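Local structure of 2-methyl-aconitate isomerase (Shewanella oneidensis, 5K87) at residues H261-M266 and H280-A285; A312-K317 and A321-A326; V328-A333 and V353-P358. The protein catalyses the cis-trans isomerisation of 2-methyl-aconitate in propionate breakdown through the 2-methylcitrate cycle, by base-catalysed proton abstraction and rotation about the C2-C3 bond. The protein carries 1 engineered substitution. One frame throughout, in Å; residues are numbered along the deposited sequence. Where two conformers were deposited one is given.

All three contacts are buried and join segments of one polypeptide, and none has a direct hydrogen bond across its interface. Contacts 1 and 2 meet on the neighbouring strands 283-288 and 308-314, whereas contacts 2 and 3 share helix 324-334, the former at its N-terminal end and the latter along its body. Contact 2 lies nearest the centre of the chain and holds residues of the substrate site; its chemistry is that of methionine thioethers, a backbone carbonyl and a bridging water. Contact 1, farther from the centre, rests on a proline ring, although it also carries the substrate-binding Lys283. Contact 3 is wholly apolar, with a methyl group set over an aromatic face.

Contact 1: residues H261-M266 and H280-A285; sequences HGALRM and HTPKIA
Ala263 and Met266 meet Pro282 in a small, buried apolar contact, where helix 249-266 covers the lead-in to strand 283-288. The helix packs on this strand, whose neighbours are strands 225-230 and 308-314, and Ile284 extends the packing by touching Phe255, Ile258 and Arg259; the arrangement is consistent with a fold of the diaminopimelate epimerase type, the clan to which the protein belongs. Ala263 presents its methyl group to the proline ring, CB lying 3.6 Å from Pro282 CD and 3.7 Å from Pro282 CG. One turn further on, the thioether of Met266 reaches the other flank of the residue more loosely, with SD 4.4 Å from Pro282 CB. The Thr281-Pro282 peptide bond is cis, a kink just ahead of the strand from which the ring projects at the helix. Pro225 and Ile227 of strand 225-230 add to the apolar surroundings of Pro282, and the carbonyl of Pro282 accepts a hydrogen bond from Arg259, a residue of the same helix.

Lys283, a substrate-binding residue, leaves segment 261-266 untouched and runs to His280 and Ser314, its chain folded once at chi2 (-62°) and extended from there to NZ. The ammonium group hydrogen-bonds to Ser314 OG and donates to His280 ND1, with Lys283 NZ 3.0 Å from that nitrogen and 19° out of the imidazole plane.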
loop_
_atom_site.group_PDB
_atom_site.type_symbol
_atom_site.label_atom_id
_atom_site.label_comp_id
_atom_site.label_asym_id
_atom_site.label_seq_id
_atom_site.Cartn_x
_atom_site.Cartn_y
_atom_site.Cartn_z
ATOM N N HIS A 261 26.509 3.484 13.604
ATOM C CA HIS A 261 27.744 3.114 14.276
ATOM C C HIS A 261 28.188 1.705 13.908
ATOM O O HIS A 261 29.384 1.440 13.774
ATOM C CB HIS A 261 27.616 3.308 15.785
ATOM C CG HIS A 261 27.784 4.732 16.205
ATOM N ND1 HIS A 261 26.755 5.649 16.162
ATOM C CD2 HIS A 261 28.876 5.413 16.624
ATOM C CE1 HIS A 261 27.200 6.826 16.563
ATOM N NE2 HIS A 261 28.484 6.709 16.850
ATOM N N GLY A 262 27.230 0.806 13.704
ATOM C CA GLY A 262 27.549 -0.531 13.241
ATOM C C GLY A 262 28.129 -0.507 11.840
ATOM O O GLY A 262 29.092 -1.214 11.541
ATOM N N ALA A 263 27.552 0.319 10.972
ATOM C CA ALA A 263 28.050 0.451 9.605
ATOM C C ALA A 263 29.496 0.935 9.580
ATOM O O ALA A 263 30.308 0.461 8.784
ATOM C CB ALA A 263 27.174 1.389 8.816
ATOM N N LEU A 264 29.807 1.886 10.451
ATOM C CA LEU A 264 31.162 2.410 10.548
ATOM C C LEU A 264 32.108 1.327 11.068
ATOM O O LEU A 264 33.196 1.123 10.522
ATOM C CB LEU A 264 31.180 3.625 11.475
ATOM C CG LEU A 264 32.478 4.434 11.534
ATOM C CD1 LEU A 264 32.758 5.056 10.182
ATOM C CD2 LEU A 264 32.379 5.503 12.602
ATOM N N ARG A 265 31.685 0.624 12.114
ATOM C CA ARG A 265 32.501 -0.434 12.703
ATOM C C ARG A 265 32.779 -1.563 11.707
ATOM O O ARG A 265 33.852 -2.175 11.734
ATOM C CB ARG A 265 31.839 -0.981 13.972
ATOM C CG ARG A 265 32.653 -2.035 14.703
ATOM C CD ARG A 265 33.935 -1.454 15.282
ATOM N NE ARG A 265 34.812 -2.498 15.801
ATOM C CZ ARG A 265 35.728 -3.128 15.075
ATOM N NH1 ARG A 265 35.887 -2.818 13.795
ATOM N NH2 ARG A 265 36.484 -4.070 15.625
ATOM N N MET A 266 31.824 -1.830 10.821
ATOM C CA MET A 266 31.974 -2.884 9.821
ATOM C C MET A 266 32.851 -2.459 8.658
ATOM O O MET A 266 33.284 -3.289 7.863
ATOM C CB MET A 266 30.606 -3.327 9.292
ATOM C CG MET A 266 29.766 -4.054 10.320
ATOM S SD MET A 266 28.070 -4.348 9.811
ATOM C CE MET A 266 28.264 -5.728 8.698
ATOM N N HIS A 280 19.787 1.451 3.081
ATOM C CA HIS A 280 19.385 0.086 2.747
ATOM C C HIS A 280 20.307 -0.953 3.362
ATOM O O HIS A 280 19.866 -2.017 3.774
ATOM C CB HIS A 280 19.358 -0.000 1.220
ATOM C CG HIS A 280 18.873 -1.296 0.649
ATOM N ND1 HIS A 280 17.921 -2.104 1.242
ATOM C CD2 HIS A 280 19.178 -1.884 -0.532
ATOM C CE1 HIS A 280 17.692 -3.149 0.465
ATOM N NE2 HIS A 280 18.442 -3.036 -0.619
ATOM N N THR A 281 21.587 -0.635 3.446
ATOM C CA THR A 281 22.547 -1.535 4.063
ATOM C C THR A 281 23.459 -0.722 4.975
ATOM O O THR A 281 23.740 0.443 4.685
ATOM C CB THR A 281 23.381 -2.280 2.989
ATOM O OG1 THR A 281 23.986 -1.328 2.104
ATOM C CG2 THR A 281 22.512 -3.206 2.162
ATOM N N PRO A 282 23.892 -1.297 6.104
ATOM C CA PRO A 282 23.497 -2.605 6.633
ATOM C C PRO A 282 22.100 -2.552 7.232
ATOM O O PRO A 282 21.562 -1.465 7.486
ATOM C CB PRO A 282 24.511 -2.834 7.754
ATOM C CG PRO A 282 24.800 -1.440 8.262
ATOM C CD PRO A 282 24.826 -0.602 7.008
ATOM N N LYS A 283 21.521 -3.723 7.461
ATOM C CA LYS A 283 20.295 -3.838 8.234
ATOM C C LYS A 283 20.633 -3.937 9.719
ATOM O O LYS A 283 21.755 -4.319 10.090
ATOM C CB LYS A 283 19.533 -5.094 7.800
ATOM C CG LYS A 283 19.186 -5.115 6.312
ATOM C CD LYS A 283 18.259 -3.972 5.908
ATOM C CE LYS A 283 17.808 -4.097 4.456
ATOM N NZ LYS A 283 17.018 -2.894 4.028
ATOM N N ILE A 284 19.668 -3.597 10.566
ATOM C CA ILE A 284 19.793 -3.808 12.003
ATOM C C ILE A 284 18.626 -4.656 12.506
ATOM O O ILE A 284 17.484 -4.499 12.058
ATOM C CB ILE A 284 19.908 -2.465 12.773
ATOM C CG1 ILE A 284 20.174 -2.698 14.263
ATOM C CG2 ILE A 284 18.701 -1.561 12.519
ATOM C CD1 ILE A 284 20.697 -1.458 14.969
ATOM N N ALA A 285 18.931 -5.574 13.416
ATOM C CA ALA A 285 17.960 -6.525 13.940
ATOM C C ALA A 285 18.245 -6.814 15.400
ATOM O O ALA A 285 19.369 -6.636 15.882
ATOM C CB ALA A 285 17.997 -7.811 13.136
#

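Contact 2: residues A312-K317 and A321-A326; sequences ALSMGK and AMMGTA
Ala312 and Met322 bring their CA atoms to 6.7 Å, the closest backbone approach, as the chain leaves strand 308-314, reverses through the type I' turn Ser314-Lys317 and returns along the short strand 317-318 and a loop to helix 324-334, with Met323 at the N-cap. The turn makes a tight hairpin closed by two bonds: Ser314 N to Lys317 O at 2.8 Å, and the longer Lys317 N to Ser314 O.

Two methionines pack on the strand. Met322 has CG anti to its backbone N (chi1 -173°) and then bends at chi2 and chi3, which folds the thioether back on Ala312: SD lies 3.5 Å from Ala312 CB, while CE rests against Ala312 N and CB. Met323 takes a different rotamer, with CG anti to the carbonyl carbon (chi1 -60°), and its chain, also bent at chi2 and chi3, comes up across the strand. Its SD sits 3.9 Å from Ser314 CB, and its methyl CE touches both Ala312 CB and, at 3.4 Å, Leu313 O. Ala312 CB therefore meets both methionine chains.

The contact forms part of the substrate site, where the N-terminal end of a helix receives an anion. Gly324 N and the Thr325 hydroxyl hydrogen-bond a bound malonate, probably taken from the crystallisation liquor, and the partial positive charge of the helix end probably assists. Met323, inferred to be a proton donor/acceptor, has its side chain about 4 Å from that ion. Ser314 and Gly324 bind substrate, and Ser314 OG is hydrogen-bonded to Lys283 NZ.

A water links the two backbones, accepting from Ala312 N at 3.0 Å and donating to Ala321 O at 2.9 Å.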
loop_
_atom_site.group_PDB
_atom_site.type_symbol
_atom_site.label_atom_id
_atom_site.label_comp_id
_atom_site.label_asym_id
_atom_site.label_seq_id
_atom_site.Cartn_x
_atom_site.Cartn_y
_atom_site.Cartn_z
ATOM N N ALA A 312 13.564 -7.297 12.721
ATOM C CA ALA A 312 14.515 -6.500 11.955
ATOM C C ALA A 312 13.887 -5.207 11.482
ATOM O O ALA A 312 12.667 -5.123 11.312
ATOM C CB ALA A 312 15.038 -7.284 10.769
ATOM N N LEU A 313 14.721 -4.197 11.270
ATOM C CA LEU A 313 14.270 -2.960 10.649
ATOM C C LEU A 313 14.695 -2.915 9.200
ATOM O O LEU A 313 15.728 -3.467 8.827
ATOM C CB LEU A 313 14.842 -1.733 11.376
ATOM C CG LEU A 313 14.129 -1.323 12.661
ATOM C CD1 LEU A 313 14.566 -2.205 13.824
ATOM C CD2 LEU A 313 14.387 0.150 12.964
ATOM N N SER A 314 13.883 -2.260 8.384
ATOM C CA SER A 314 14.269 -1.991 7.008
ATOM C C SER A 314 13.837 -0.584 6.664
ATOM O O SER A 314 12.689 -0.209 6.892
ATOM C CB SER A 314 13.638 -2.997 6.050
ATOM O OG SER A 314 14.189 -2.864 4.747
ATOM N N MET A 315 14.774 0.197 6.150
ATOM C CA MET A 315 14.491 1.576 5.754
ATOM C C MET A 315 13.856 2.383 6.889
ATOM O O MET A 315 12.972 3.204 6.649
ATOM C CB MET A 315 13.620 1.619 4.486
ATOM C CG MET A 315 14.162 0.763 3.326
ATOM S SD MET A 315 15.825 1.205 2.792
ATOM C CE MET A 315 15.494 2.793 2.009
ATOM N N GLY A 316 14.286 2.128 8.122
ATOM C CA GLY A 316 13.890 2.939 9.254
ATOM C C GLY A 316 12.606 2.535 9.954
ATOM O O GLY A 316 12.099 3.280 10.797
ATOM N N LYS A 317 12.069 1.366 9.626
ATOM C CA LYS A 317 10.867 0.874 10.287
ATOM C C LYS A 317 11.031 -0.589 10.633
ATOM O O LYS A 317 11.706 -1.316 9.915
ATOM C CB LYS A 317 9.656 1.018 9.362
ATOM C CG LYS A 317 9.252 2.457 9.074
ATOM C CD LYS A 317 8.596 3.089 10.284
ATOM C CE LYS A 317 8.356 4.578 10.060
ATOM N NZ LYS A 317 7.455 4.817 8.897
ATOM N N ALA A 321 7.510 -8.665 8.695
ATOM C CA ALA A 321 7.758 -10.102 8.755
ATOM C C ALA A 321 9.270 -10.284 8.875
ATOM O O ALA A 321 9.848 -9.896 9.886
ATOM C CB ALA A 321 7.174 -10.803 7.534
ATOM N N MET A 322 9.924 -10.835 7.860
ATOM C CA MET A 322 11.385 -10.786 7.813
ATOM C C MET A 322 11.867 -10.659 6.373
ATOM O O MET A 322 11.359 -11.339 5.466
ATOM C CB MET A 322 12.029 -12.007 8.491
ATOM C CG MET A 322 13.548 -11.911 8.624
ATOM S SD MET A 322 14.115 -10.441 9.513
ATOM C CE MET A 322 13.297 -10.688 11.086
ATOM N N MET A 323 12.833 -9.773 6.150
ATOM C CA MET A 323 13.472 -9.684 4.844
ATOM C C MET A 323 14.146 -11.023 4.531
ATOM O O MET A 323 14.748 -11.654 5.413
ATOM C CB MET A 323 14.507 -8.559 4.828
ATOM C CG MET A 323 13.949 -7.181 5.130
ATOM S SD MET A 323 13.977 -6.760 6.891
ATOM C CE MET A 323 15.709 -6.399 7.146
ATOM N N GLY A 324 14.053 -11.472 3.286
ATOM C CA GLY A 324 14.669 -12.731 2.909
ATOM C C GLY A 324 16.179 -12.706 3.059
ATOM O O GLY A 324 16.802 -13.703 3.467
ATOM N N THR A 325 16.786 -11.569 2.730
ATOM C CA THR A 325 18.227 -11.415 2.931
ATOM C C THR A 325 18.612 -11.532 4.404
ATOM O O THR A 325 19.602 -12.200 4.754
ATOM C CB THR A 325 18.713 -10.072 2.414
ATOM O OG1 THR A 325 17.900 -9.049 2.992
ATOM C CG2 THR A 325 18.623 -10.013 0.889
ATOM N N ALA A 326 17.834 -10.890 5.271
ATOM C CA ALA A 326 18.091 -10.964 6.697
ATOM C C ALA A 326 17.869 -12.382 7.204
ATOM O O ALA A 326 18.566 -12.817 8.117
ATOM C CB ALA A 326 17.219 -9.984 7.444
HETATM O O HOH W 1 10.829 -7.891 11.756
#

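Contact 3: residues V328-A333 and V353-P358; sequences VAIGTA and VRFGHP
Ile330 sets its terminal methyl over one face of the Phe355 ring, CD1 lying 3.8 Å from the ring centroid and 14° off the normal in a CH-pi contact. The two side chains cross at about a right angle, and the second branch, Ile330 CG2, comes within 3.7 Å of Phe355 CD2 at the ring's rim. Beside this pair Val353 CG2 fills in, 4.3 Å from Ile330 CG2 and 4.4 Å from Gly331 CA.

Phe355 holds CG between its backbone N and carbonyl carbon (chi1 62°), which raises the ring off the strand so that one face meets Ile330 CD1. Leu308, Leu362 and Val364 of the adjoining strands and Met322 also pack on the ring, while Ile330 further touches Val310 and Phe228. On the helix itself, Thr332 OG1 donates to Val328 O at 2.8 Å, from the face of the carbonyl plane opposite Thr332 N.

The axes of helix 328-333 and strand 353-357 pass 9.2 Å apart, with 130° between their N-to-C directions. A helix that packs between surrounding strands, its N-terminal end turned to the substrate site, is consistent with the helix-enclosing domains of the diaminopimelate epimerase fold.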
loop_
_atom_site.group_PDB
_atom_site.type_symbol
_atom_site.label_atom_id
_atom_site.label_comp_id
_atom_site.label_asym_id
_atom_site.label_seq_id
_atom_site.Cartn_x
_atom_site.Cartn_y
_atom_site.Cartn_z
ATOM N N VAL A 328 18.620 -15.061 5.560
ATOM C CA VAL A 328 19.896 -15.691 5.256
ATOM C C VAL A 328 20.950 -15.332 6.309
ATOM O O VAL A 328 21.694 -16.205 6.769
ATOM C CB VAL A 328 20.395 -15.311 3.858
ATOM C CG1 VAL A 328 21.834 -15.770 3.652
ATOM C CG2 VAL A 328 19.459 -15.898 2.798
ATOM N N ALA A 329 21.012 -14.065 6.707
ATOM C CA ALA A 329 21.958 -13.650 7.734
ATOM C C ALA A 329 21.675 -14.356 9.062
ATOM O O ALA A 329 22.610 -14.743 9.777
ATOM C CB ALA A 329 21.923 -12.130 7.908
ATOM N N ILE A 330 20.399 -14.519 9.405
ATOM C CA ILE A 330 19.995 -15.210 10.626
ATOM C C ILE A 330 20.433 -16.669 10.586
ATOM O O ILE A 330 21.049 -17.168 11.532
ATOM C CB ILE A 330 18.470 -15.131 10.849
ATOM C CG1 ILE A 330 18.053 -13.696 11.147
ATOM C CG2 ILE A 330 18.035 -16.052 12.003
ATOM C CD1 ILE A 330 16.567 -13.441 10.953
ATOM N N GLY A 331 20.099 -17.363 9.504
ATOM C CA GLY A 331 20.438 -18.774 9.395
ATOM C C GLY A 331 21.941 -18.994 9.406
ATOM O O GLY A 331 22.444 -19.935 10.042
ATOM N N THR A 332 22.669 -18.139 8.695
ATOM C CA THR A 332 24.123 -18.218 8.651
ATOM C C THR A 332 24.732 -17.945 10.026
ATOM O O THR A 332 25.583 -18.713 10.502
ATOM C CB THR A 332 24.700 -17.243 7.599
ATOM O OG1 THR A 332 24.146 -17.555 6.313
ATOM C CG2 THR A 332 26.217 -17.339 7.537
ATOM N N ALA A 333 24.308 -16.871 10.680
ATOM C CA ALA A 333 24.855 -16.567 11.996
ATOM C C ALA A 333 24.508 -17.663 12.993
ATOM O O ALA A 333 25.319 -18.006 13.871
ATOM C CB ALA A 333 24.349 -15.217 12.499
ATOM N N VAL A 353 17.478 -23.115 11.733
ATOM C CA VAL A 353 16.680 -22.559 12.813
ATOM C C VAL A 353 15.340 -22.109 12.278
ATOM O O VAL A 353 15.222 -21.679 11.120
ATOM C CB VAL A 353 17.349 -21.346 13.519
ATOM C CG1 VAL A 353 18.503 -21.798 14.413
ATOM C CG2 VAL A 353 17.780 -20.272 12.509
ATOM N N ARG A 354 14.327 -22.212 13.124
ATOM C CA ARG A 354 13.057 -21.565 12.873
ATOM C C ARG A 354 12.995 -20.390 13.818
ATOM O O ARG A 354 13.099 -20.558 15.037
ATOM C CB ARG A 354 11.887 -22.516 13.138
ATOM C CG ARG A 354 10.540 -21.917 12.773
ATOM C CD ARG A 354 9.400 -22.920 12.921
ATOM N NE ARG A 354 9.404 -23.918 11.857
ATOM C CZ ARG A 354 8.914 -23.707 10.639
ATOM N NH1 ARG A 354 8.384 -22.530 10.328
ATOM N NH2 ARG A 354 8.958 -24.674 9.729
ATOM N N PHE A 355 12.841 -19.191 13.273
ATOM C CA PHE A 355 12.768 -18.019 14.123
ATOM C C PHE A 355 11.385 -17.384 14.064
ATOM O O PHE A 355 10.661 -17.506 13.064
ATOM C CB PHE A 355 13.877 -17.010 13.794
ATOM C CG PHE A 355 13.809 -16.452 12.393
ATOM C CD1 PHE A 355 13.051 -15.319 12.113
ATOM C CD2 PHE A 355 14.506 -17.052 11.358
ATOM C CE1 PHE A 355 12.993 -14.801 10.820
ATOM C CE2 PHE A 355 14.449 -16.538 10.067
ATOM C CZ PHE A 355 13.689 -15.410 9.795
ATOM N N GLY A 356 11.023 -16.712 15.147
ATOM C CA GLY A 356 9.774 -15.989 15.210
ATOM C C GLY A 356 9.964 -14.519 14.894
ATOM O O GLY A 356 10.761 -13.832 15.531
ATOM N N HIS A 357 9.205 -14.051 13.907
ATOM C CA HIS A 357 9.175 -12.653 13.497
ATOM C C HIS A 357 7.749 -12.112 13.737
ATOM O O HIS A 357 6.887 -12.844 14.224
ATOM C CB HIS A 357 9.634 -12.525 12.034
ATOM C CG HIS A 357 8.847 -13.343 11.063
ATOM N ND1 HIS A 357 7.563 -13.017 10.668
ATOM C CD2 HIS A 357 9.181 -14.464 10.379
ATOM C CE1 HIS A 357 7.144 -13.910 9.789
ATOM N NE2 HIS A 357 8.103 -14.797 9.594
ATOM N N PRO A 358 7.484 -10.825 13.447
ATOM C CA PRO A 358 6.157 -10.319 13.824
ATOM C C PRO A 358 4.969 -11.040 13.195
ATOM O O PRO A 358 3.908 -11.066 13.811
ATOM C CB PRO A 358 6.218 -8.854 13.388
ATOM C CG PRO A 358 7.647 -8.503 13.591
ATOM C CD PRO A 358 8.385 -9.718 13.082
#